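PDB 4ONY: extracellular solute-binding protein family 5, which probably binds peptides or related solutes in the periplasm and delivers them to an ABC transporter for import across the inner membrane. Local coordinates for residues L47-V52 and L272-E277; T69-Y74 and I254-N259. One frame throughout, in Å; residues are numbered along the deposited sequence.

Interaction 1. Residues L47-V52 and L272-E277; sequences LTVGVV and LDIFIE
Thr-48 and Asp-273 hold each other through two hydrogen bonds. The backbone N of Asp-273 gives its hydrogen to Thr-48 O at 2.9 Å, nearly straight with an N-H...O angle of 173°. In return the carboxylate reaches back to the N-H of the same residue: Asp-273 OD2 accepts from Thr-48 N at 2.7 Å, on its anti side and somewhat out of the carboxylate plane. The first torsion sets Asp-273 CG anti to its carbonyl carbon, beside the backbone N (chi1 -67°). OD2 also accepts a hydrogen from a water that is bonded to Thr-48 OG1.

In this family 5 solute-binding protein, of the periplasmic binding protein clan, the contact joins two sheets. Strand 46-52 is an edge strand of a four-stranded mixed sheet, paired along its other side with strand 251-257; strand 274-277 is an edge of a separate three-stranded antiparallel sheet. Leu-272 and Asp-273, in the loop before that strand, carry the direct bonds and much of the packing. The strand's own start, Ile-274, adds packing and a water that accepts from Gly-50 N and donates to Ile-274 O, while the segment axes diverge by 38°.

Apolar groups flank the polar pair. Leu-272 crosses Thr-48 at about a right angle, its CD2 lying 3.8 Å from Thr-48 CG2, while its other methyl, CD1, lies 3.9 Å from Gly-50 CA, where a beta carbon would clash. Val-49 and Ile-274 run side by side and point the same way, with CG1 3.8 Å from CG1. Further out, Asp-273 OD1 forms a salt bridge with Arg-573, which probably helps to fix the carboxylate and stabilise its negative charge. Leu-272 is backed by Leu-263 and Ser-266 of helix 260-268 and by Tyr-257.

Interaction 2. Residues T69-Y74 and I254-N259; sequences TARGLY and IEYYRN. With P4G (1-ethoxy-2-(2-ethoxyethoxy)ethane), chain D.
Arg-71 and Tyr-256 join a loop to a beta strand through one direct hydrogen bond, with van der Waals contacts of Arg-71 and Ile-254 beside it. In this family 5 solute-binding fold, strand 251-257 is an inner strand of the mixed four-stranded sheet, between strands 46-52 and 226-231, and residues 69-74 belong to the irregular loop that follows strand 46-52. The phenol of Tyr-256 extends from the strand to the loop backbone, where Arg-71 N donates to OH at 3.0 Å with an N-H...O angle of 163°. A water in the plane of the ring, at its edge, bridges the same OH to Thr-69 O, so the hydroxyl links two successive peptide groups of the loop.

Arg-71 CG stands 3.4 Å from Tyr-256 OH, placed beside its own backbone N by chi1 (-64°). The arginine chain then bends at chi2 and chi3, and its guanidinium plane is turned 84° from the phenol ring; NE and NH2 form salt bridges with Asp-76 and Glu-78. Gly-72, with a positive phi, turns the loop beside Ile-254.

Tyr-256 and Tyr-257 both belong to the pocket that holds the ether P4G, whose C3 lies over one face of the Tyr-257 ring, 3.5 Å from Tyr-257 CE2. On the loop side, Ile-254 CD1 ends 3.7 Å from Arg-71 O, a carbonyl that also receives a hydrogen bond from Tyr-229 OH.

The two contacts have centres about 10 Å apart and meet in the mixed four-stranded sheet, where strands 46-52 and 251-257 are parallel neighbours. Along the chain the order is 47-52, 69-74, 254-259, 272-277, which nests interaction 2 inside the loop closed by interaction 1. Val-51 is one direct link: its N and O probably hydrogen-bond to Glu-255 O and Tyr-257 N, while its methyls pack on Arg-71 and Tyr-256. The sheet thus meets segment 272-277, at the start of strand 274-277, through one contact and loop 69-74 through the other. Tyr-256 and Tyr-257 line the P4G pocket, consistent with a ligand-lining sheet, although P4G need not be the natural solute.

Interaction 1. Residues L47-V52 and L272-E277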
ATOM      1  N   LEU A  47      20.955 -12.362   7.781  1.00 17.32           N
ATOM      2  CA  LEU A  47      20.482 -10.997   7.605  1.00 16.90           C
ATOM      3  C   LEU A  47      19.917 -10.544   8.946  1.00 16.89           C
ATOM      4  O   LEU A  47      19.208 -11.309   9.591  1.00 17.49           O
ATOM      5  CB  LEU A  47      19.393 -10.955   6.557  1.00 15.96           C
ATOM      6  CG  LEU A  47      18.720  -9.593   6.327  1.00 15.81           C
ATOM      7  CD1 LEU A  47      19.680  -8.678   5.603  1.00 15.89           C
ATOM      8  CD2 LEU A  47      17.411  -9.725   5.553  1.00 15.09           C
ATOM      9  N   THR A  48      20.295  -9.359   9.392  1.00 16.84           N
ATOM     10  CA  THR A  48      19.782  -8.766  10.614  1.00 17.67           C
ATOM     11  C   THR A  48      19.194  -7.407  10.270  1.00 17.24           C
ATOM     12  O   THR A  48      19.863  -6.573   9.638  1.00 16.87           O
ATOM     13  CB  THR A  48      20.897  -8.643  11.688  1.00 18.73           C
ATOM     14  OG1 THR A  48      21.460  -9.938  11.926  1.00 19.84           O
ATOM     15  CG2 THR A  48      20.341  -8.121  13.008  1.00 19.00           C
ATOM     16  N   VAL A  49      17.915  -7.215  10.580  1.00 17.18           N
ATOM     17  CA  VAL A  49      17.247  -5.958  10.250  1.00 17.37           C
ATOM     18  C   VAL A  49      16.605  -5.415  11.492  1.00 17.01           C
ATOM     19  O   VAL A  49      16.319  -6.189  12.405  1.00 17.02           O
ATOM     20  CB  VAL A  49      16.171  -6.137   9.171  1.00 18.41           C
ATOM     21  CG1 VAL A  49      16.778  -6.766   7.927  1.00 19.19           C
ATOM     22  CG2 VAL A  49      15.034  -7.041   9.662  1.00 19.76           C
ATOM     23  N   GLY A  50      16.358  -4.106  11.504  1.00 16.56           N
ATOM     24  CA  GLY A  50      15.730  -3.426  12.629  1.00 16.75           C
ATOM     25  C   GLY A  50      14.339  -2.920  12.284  1.00 16.65           C
ATOM     26  O   GLY A  50      14.063  -2.599  11.132  1.00 16.55           O
ATOM     27  N   VAL A  51      13.458  -2.876  13.273  1.00 16.94           N
ATOM     28  CA  VAL A  51      12.136  -2.219  13.155  1.00 17.22           C
ATOM     29  C   VAL A  51      11.890  -1.410  14.421  1.00 17.40           C
ATOM     30  O   VAL A  51      12.421  -1.754  15.486  1.00 17.14           O
ATOM     31  CB  VAL A  51      10.940  -3.207  12.972  1.00 18.41           C
ATOM     32  CG1 VAL A  51      11.134  -4.073  11.746  1.00 19.40           C
ATOM     33  CG2 VAL A  51      10.774  -4.132  14.171  1.00 19.05           C
ATOM     34  N   VAL A  52      11.107  -0.329  14.288  1.00 16.68           N
ATOM     35  CA  VAL A  52      10.713   0.476  15.424  1.00 17.41           C
ATOM     36  C   VAL A  52       9.447  -0.115  15.979  1.00 17.48           C
ATOM     37  O   VAL A  52       8.502  -0.262  15.260  1.00 16.82           O
ATOM     38  CB  VAL A  52      10.463   1.929  15.040  1.00 17.80           C
ATOM     39  CG1 VAL A  52      10.015   2.774  16.250  1.00 18.21           C
ATOM     40  CG2 VAL A  52      11.739   2.505  14.432  1.00 18.45           C
ATOM     41  N   LEU A 272      23.086  -3.984  12.332  1.00 16.90           N
ATOM     42  CA  LEU A 272      22.074  -4.216  11.346  1.00 16.02           C
ATOM     43  C   LEU A 272      22.724  -4.185   9.971  1.00 16.02           C
ATOM     44  O   LEU A 272      23.605  -3.354   9.734  1.00 16.35           O
ATOM     45  CB  LEU A 272      20.996  -3.142  11.443  1.00 15.66           C
ATOM     46  CG  LEU A 272      20.359  -3.027  12.829  1.00 15.93           C
ATOM     47  CD1 LEU A 272      19.315  -1.929  12.784  1.00 15.57           C
ATOM     48  CD2 LEU A 272      19.756  -4.366  13.272  1.00 15.72           C
ATOM     49  N   ASP A 273      22.273  -5.048   9.066  1.00 15.37           N
ATOM     50  CA  ASP A 273      22.894  -5.183   7.738  1.00 15.55           C
ATOM     51  C   ASP A 273      22.367  -4.164   6.711  1.00 15.31           C
ATOM     52  O   ASP A 273      23.042  -3.870   5.758  1.00 15.83           O
ATOM     53  CB  ASP A 273      22.633  -6.582   7.184  1.00 16.18           C
ATOM     54  CG  ASP A 273      23.352  -7.685   7.970  1.00 16.98           C
ATOM     55  OD1 ASP A 273      24.532  -7.522   8.255  1.00 17.51           O
ATOM     56  OD2 ASP A 273      22.712  -8.702   8.302  1.00 17.55           O
ATOM     57  N   ILE A 274      21.155  -3.661   6.906  1.00 14.65           N
ATOM     58  CA  ILE A 274      20.533  -2.715   5.985  1.00 14.61           C
ATOM     59  C   ILE A 274      19.758  -1.672   6.769  1.00 14.05           C
ATOM     60  O   ILE A 274      19.512  -1.837   7.960  1.00 14.32           O
ATOM     61  CB  ILE A 274      19.557  -3.419   5.003  1.00 14.61           C
ATOM     62  CG1 ILE A 274      18.359  -4.018   5.753  1.00 15.21           C
ATOM     63  CG2 ILE A 274      20.245  -4.559   4.232  1.00 15.08           C
ATOM     64  CD1 ILE A 274      17.221  -4.454   4.871  1.00 14.93           C
ATOM     65  N   PHE A 275      19.409  -0.592   6.093  1.00 13.90           N
ATOM     66  CA  PHE A 275      18.583   0.447   6.659  1.00 13.99           C
ATOM     67  C   PHE A 275      17.683   0.993   5.578  1.00 14.34           C
ATOM     68  O   PHE A 275      18.158   1.533   4.555  1.00 14.04           O
ATOM     69  CB  PHE A 275      19.431   1.588   7.280  1.00 13.97           C
ATOM     70  CG  PHE A 275      18.614   2.597   8.035  1.00 13.51           C
ATOM     71  CD1 PHE A 275      18.029   3.656   7.367  1.00 13.18           C
ATOM     72  CD2 PHE A 275      18.401   2.456   9.386  1.00 13.64           C
ATOM     73  CE1 PHE A 275      17.224   4.553   8.007  1.00 13.37           C
ATOM     74  CE2 PHE A 275      17.628   3.378  10.062  1.00 14.00           C
ATOM     75  CZ  PHE A 275      17.044   4.445   9.377  1.00 13.89           C
ATOM     76  N   ILE A 276      16.381   0.808   5.767  1.00 14.51           N
ATOM     77  CA  ILE A 276      15.401   1.204   4.743  1.00 14.84           C
ATOM     78  C   ILE A 276      15.078   2.672   5.058  1.00 15.29           C
ATOM     79  O   ILE A 276      14.580   2.953   6.150  1.00 15.53           O
ATOM     80  CB  ILE A 276      14.150   0.325   4.828  1.00 15.03           C
ATOM     81  CG1 ILE A 276      14.503  -1.112   4.453  1.00 15.45           C
ATOM     82  CG2 ILE A 276      13.039   0.863   3.919  1.00 15.14           C
ATOM     83  CD1 ILE A 276      13.414  -2.128   4.737  1.00 16.10           C
ATOM     84  N   GLU A 277      15.389   3.594   4.142  1.00 14.86           N
ATOM     85  CA  GLU A 277      15.318   5.031   4.434  1.00 14.98           C
ATOM     86  C   GLU A 277      14.104   5.737   3.791  1.00 14.54           C
ATOM     87  O   GLU A 277      13.917   5.696   2.574  1.00 14.07           O
ATOM     88  CB  GLU A 277      16.584   5.713   3.930  1.00 15.48           C
ATOM     89  CG  GLU A 277      16.622   7.199   4.229  1.00 16.13           C
ATOM     90  CD  GLU A 277      16.694   7.440   5.721  1.00 16.56           C
ATOM     91  OE1 GLU A 277      17.825   7.395   6.266  1.00 16.79           O
ATOM     92  OE2 GLU A 277      15.616   7.646   6.333  1.00 15.46           O
TER
HETATM   93  O   HOH W   1      23.271 -10.603  10.077  1.00 21.67           O
HETATM   94  O   HOH W   2      17.210  -2.395   9.429  1.00 18.24           O

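Interaction 2. Residues T69-Y74 and I254-N259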
ATOM      1  N   THR A  69       2.276  -8.330  17.639  1.00 17.65           N
ATOM      2  CA  THR A  69       2.682  -9.611  17.090  1.00 18.08           C
ATOM      3  C   THR A  69       3.998  -9.490  16.317  1.00 17.09           C
ATOM      4  O   THR A  69       4.212  -8.521  15.621  1.00 16.78           O
ATOM      5  CB  THR A  69       1.568 -10.176  16.200  1.00 18.12           C
ATOM      6  OG1 THR A  69       0.418 -10.464  17.027  1.00 20.34           O
ATOM      7  CG2 THR A  69       2.007 -11.416  15.535  1.00 17.87           C
ATOM      8  N   ALA A  70       4.878 -10.465  16.464  1.00 16.57           N
ATOM      9  CA  ALA A  70       6.164 -10.416  15.827  1.00 16.94           C
ATOM     10  C   ALA A  70       6.041 -10.318  14.317  1.00 16.89           C
ATOM     11  O   ALA A  70       5.132 -10.886  13.739  1.00 16.43           O
ATOM     12  CB  ALA A  70       6.976 -11.646  16.143  1.00 17.31           C
ATOM     13  N   ARG A  71       6.972  -9.594  13.722  1.00 16.50           N
ATOM     14  CA  ARG A  71       7.100  -9.490  12.290  1.00 17.95           C
ATOM     15  C   ARG A  71       7.634 -10.807  11.737  1.00 16.58           C
ATOM     16  O   ARG A  71       8.364 -11.533  12.413  1.00 15.91           O
ATOM     17  CB  ARG A  71       8.107  -8.368  11.920  1.00 19.94           C
ATOM     18  CG  ARG A  71       7.689  -6.954  12.317  1.00 23.98           C
ATOM     19  CD  ARG A  71       6.605  -6.391  11.423  1.00 26.04           C
ATOM     20  NE  ARG A  71       7.113  -6.379  10.046  1.00 31.28           N
ATOM     21  CZ  ARG A  71       7.872  -5.424   9.504  1.00 33.53           C
ATOM     22  NH1 ARG A  71       8.161  -4.311  10.182  1.00 32.80           N
ATOM     23  NH2 ARG A  71       8.305  -5.565   8.245  1.00 35.95           N
ATOM     24  N   GLY A  72       7.304 -11.067  10.488  1.00 16.03           N
ATOM     25  CA  GLY A  72       7.926 -12.130   9.706  1.00 16.42           C
ATOM     26  C   GLY A  72       7.086 -13.413   9.620  1.00 16.80           C
ATOM     27  O   GLY A  72       7.402 -14.292   8.817  1.00 18.37           O
ATOM     28  N   LEU A  73       6.023 -13.525  10.392  1.00 15.31           N
ATOM     29  CA  LEU A  73       5.279 -14.770  10.451  1.00 16.04           C
ATOM     30  C   LEU A  73       4.367 -14.940   9.243  1.00 16.04           C
ATOM     31  O   LEU A  73       4.312 -16.021   8.643  1.00 16.59           O
ATOM     32  CB  LEU A  73       4.472 -14.864  11.752  1.00 15.85           C
ATOM     33  CG  LEU A  73       5.305 -14.861  13.021  1.00 16.34           C
ATOM     34  CD1 LEU A  73       4.418 -14.555  14.226  1.00 17.13           C
ATOM     35  CD2 LEU A  73       5.973 -16.218  13.219  1.00 16.95           C
ATOM     36  N   TYR A  74       3.640 -13.880   8.925  1.00 15.71           N
ATOM     37  CA  TYR A  74       2.605 -13.897   7.922  1.00 16.77           C
ATOM     38  C   TYR A  74       2.294 -12.441   7.504  1.00 17.89           C
ATOM     39  O   TYR A  74       2.289 -11.541   8.326  1.00 19.49           O
ATOM     40  CB  TYR A  74       1.331 -14.548   8.469  1.00 16.62           C
ATOM     41  CG  TYR A  74       0.219 -14.602   7.450  1.00 16.54           C
ATOM     42  CD1 TYR A  74       0.239 -15.555   6.444  1.00 16.96           C
ATOM     43  CD2 TYR A  74      -0.816 -13.685   7.466  1.00 16.16           C
ATOM     44  CE1 TYR A  74      -0.778 -15.629   5.503  1.00 17.22           C
ATOM     45  CE2 TYR A  74      -1.824 -13.717   6.515  1.00 16.49           C
ATOM     46  CZ  TYR A  74      -1.786 -14.694   5.528  1.00 17.17           C
ATOM     47  OH  TYR A  74      -2.763 -14.765   4.595  1.00 17.80           O
ATOM     48  N   ILE A 254      15.200 -10.232  13.322  1.00 16.62           N
ATOM     49  CA  ILE A 254      14.498  -8.959  13.356  1.00 16.36           C
ATOM     50  C   ILE A 254      14.609  -8.392  14.780  1.00 16.78           C
ATOM     51  O   ILE A 254      14.058  -8.963  15.746  1.00 16.10           O
ATOM     52  CB  ILE A 254      13.023  -9.149  12.947  1.00 16.69           C
ATOM     53  CG1 ILE A 254      12.971  -9.914  11.619  1.00 17.15           C
ATOM     54  CG2 ILE A 254      12.297  -7.807  12.857  1.00 16.01           C
ATOM     55  CD1 ILE A 254      11.561 -10.140  11.071  1.00 18.07           C
ATOM     56  N   GLU A 255      15.341  -7.283  14.891  1.00 17.08           N
ATOM     57  CA  GLU A 255      15.562  -6.572  16.150  1.00 17.70           C
ATOM     58  C   GLU A 255      14.668  -5.370  16.283  1.00 17.14           C
ATOM     59  O   GLU A 255      14.341  -4.694  15.282  1.00 16.61           O
ATOM     60  CB  GLU A 255      17.008  -6.152  16.251  1.00 18.73           C
ATOM     61  CG  GLU A 255      17.896  -7.359  16.345  1.00 20.10           C
ATOM     62  CD  GLU A 255      19.303  -7.053  16.731  1.00 22.01           C
ATOM     63  OE1 GLU A 255      19.725  -5.870  16.725  1.00 23.28           O
ATOM     64  OE2 GLU A 255      20.005  -8.032  17.040  1.00 22.96           O
ATOM     65  N   TYR A 256      14.249  -5.107  17.514  1.00 16.53           N
ATOM     66  CA  TYR A 256      13.292  -4.085  17.787  1.00 16.43           C
ATOM     67  C   TYR A 256      13.964  -2.913  18.508  1.00 17.05           C
ATOM     68  O   TYR A 256      14.730  -3.128  19.433  1.00 16.70           O
ATOM     69  CB  TYR A 256      12.140  -4.685  18.608  1.00 16.82           C
ATOM     70  CG  TYR A 256      11.151  -5.504  17.776  1.00 16.67           C
ATOM     71  CD1 TYR A 256      11.460  -6.791  17.355  1.00 17.45           C
ATOM     72  CD2 TYR A 256       9.945  -4.984  17.378  1.00 16.75           C
ATOM     73  CE1 TYR A 256      10.554  -7.539  16.612  1.00 17.31           C
ATOM     74  CE2 TYR A 256       9.050  -5.714  16.653  1.00 16.51           C
ATOM     75  CZ  TYR A 256       9.359  -6.999  16.270  1.00 16.87           C
ATOM     76  OH  TYR A 256       8.468  -7.745  15.538  1.00 16.49           O
ATOM     77  N   TYR A 257      13.683  -1.690  18.046  1.00 16.49           N
ATOM     78  CA  TYR A 257      14.293  -0.473  18.557  1.00 16.99           C
ATOM     79  C   TYR A 257      13.206   0.517  19.002  1.00 17.29           C
ATOM     80  O   TYR A 257      12.097   0.488  18.490  1.00 16.86           O
ATOM     81  CB  TYR A 257      15.186   0.179  17.486  1.00 17.14           C
ATOM     82  CG  TYR A 257      16.396  -0.645  17.203  1.00 17.13           C
ATOM     83  CD1 TYR A 257      16.318  -1.749  16.346  1.00 16.69           C
ATOM     84  CD2 TYR A 257      17.590  -0.415  17.881  1.00 17.26           C
ATOM     85  CE1 TYR A 257      17.426  -2.566  16.145  1.00 16.61           C
ATOM     86  CE2 TYR A 257      18.697  -1.222  17.683  1.00 17.49           C
ATOM     87  CZ  TYR A 257      18.602  -2.319  16.823  1.00 17.27           C
ATOM     88  OH  TYR A 257      19.750  -3.129  16.653  1.00 17.17           O
ATOM     89  N   ARG A 258      13.533   1.388  19.952  1.00 17.51           N
ATOM     90  CA  ARG A 258      12.530   2.300  20.487  1.00 17.23           C
ATOM     91  C   ARG A 258      12.277   3.470  19.562  1.00 17.55           C
ATOM     92  O   ARG A 258      11.284   4.105  19.718  1.00 16.70           O
ATOM     93  CB  ARG A 258      12.911   2.824  21.835  1.00 17.40           C
ATOM     94  CG  ARG A 258      14.061   3.824  21.823  1.00 17.66           C
ATOM     95  CD  ARG A 258      14.565   3.981  23.228  1.00 18.46           C
ATOM     96  NE  ARG A 258      15.482   5.093  23.376  1.00 18.99           N
ATOM     97  CZ  ARG A 258      16.797   5.008  23.512  1.00 19.44           C
ATOM     98  NH1 ARG A 258      17.405   3.833  23.494  1.00 19.36           N
ATOM     99  NH2 ARG A 258      17.516   6.137  23.649  1.00 19.81           N
ATOM    100  N   ASN A 259      13.204   3.794  18.661  1.00 17.65           N
ATOM    101  CA  ASN A 259      13.030   4.913  17.727  1.00 18.25           C
ATOM    102  C   ASN A 259      14.013   4.750  16.565  1.00 18.99           C
ATOM    103  O   ASN A 259      14.888   3.880  16.591  1.00 17.90           O
ATOM    104  CB  ASN A 259      13.229   6.318  18.415  1.00 18.87           C
ATOM    105  CG  ASN A 259      14.629   6.508  18.996  1.00 19.35           C
ATOM    106  OD1 ASN A 259      15.616   6.061  18.414  1.00 19.84           O
ATOM    107  ND2 ASN A 259      14.714   7.180  20.153  1.00 19.36           N
TER
HETATM  108  C8  P4G D 602      21.430  -9.545  23.301  1.00 45.81           C
HETATM  109  C7  P4G D 602      20.023  -9.370  23.876  1.00 47.20           C
HETATM  110  O4  P4G D 602      19.442  -8.028  23.886  1.00 49.67           O
HETATM  111  C6  P4G D 602      19.708  -7.054  22.853  1.00 49.14           C
HETATM  112  C5  P4G D 602      18.425  -6.644  22.107  1.00 48.45           C
HETATM  113  O3  P4G D 602      18.748  -5.720  21.050  1.00 44.96           O
HETATM  114  C4  P4G D 602      17.660  -4.968  20.563  1.00 39.51           C
HETATM  115  C3  P4G D 602      18.171  -3.571  20.266  1.00 39.91           C
HETATM  116  O2  P4G D 602      17.879  -2.671  21.336  1.00 42.13           O
HETATM  117  C2  P4G D 602      18.645  -1.450  21.279  1.00 40.72           C
HETATM  118  C1  P4G D 602      19.828  -1.351  22.228  1.00 39.20           C
HETATM  119  O   HOH W   3       6.163  -6.650  15.420  1.00 19.47           O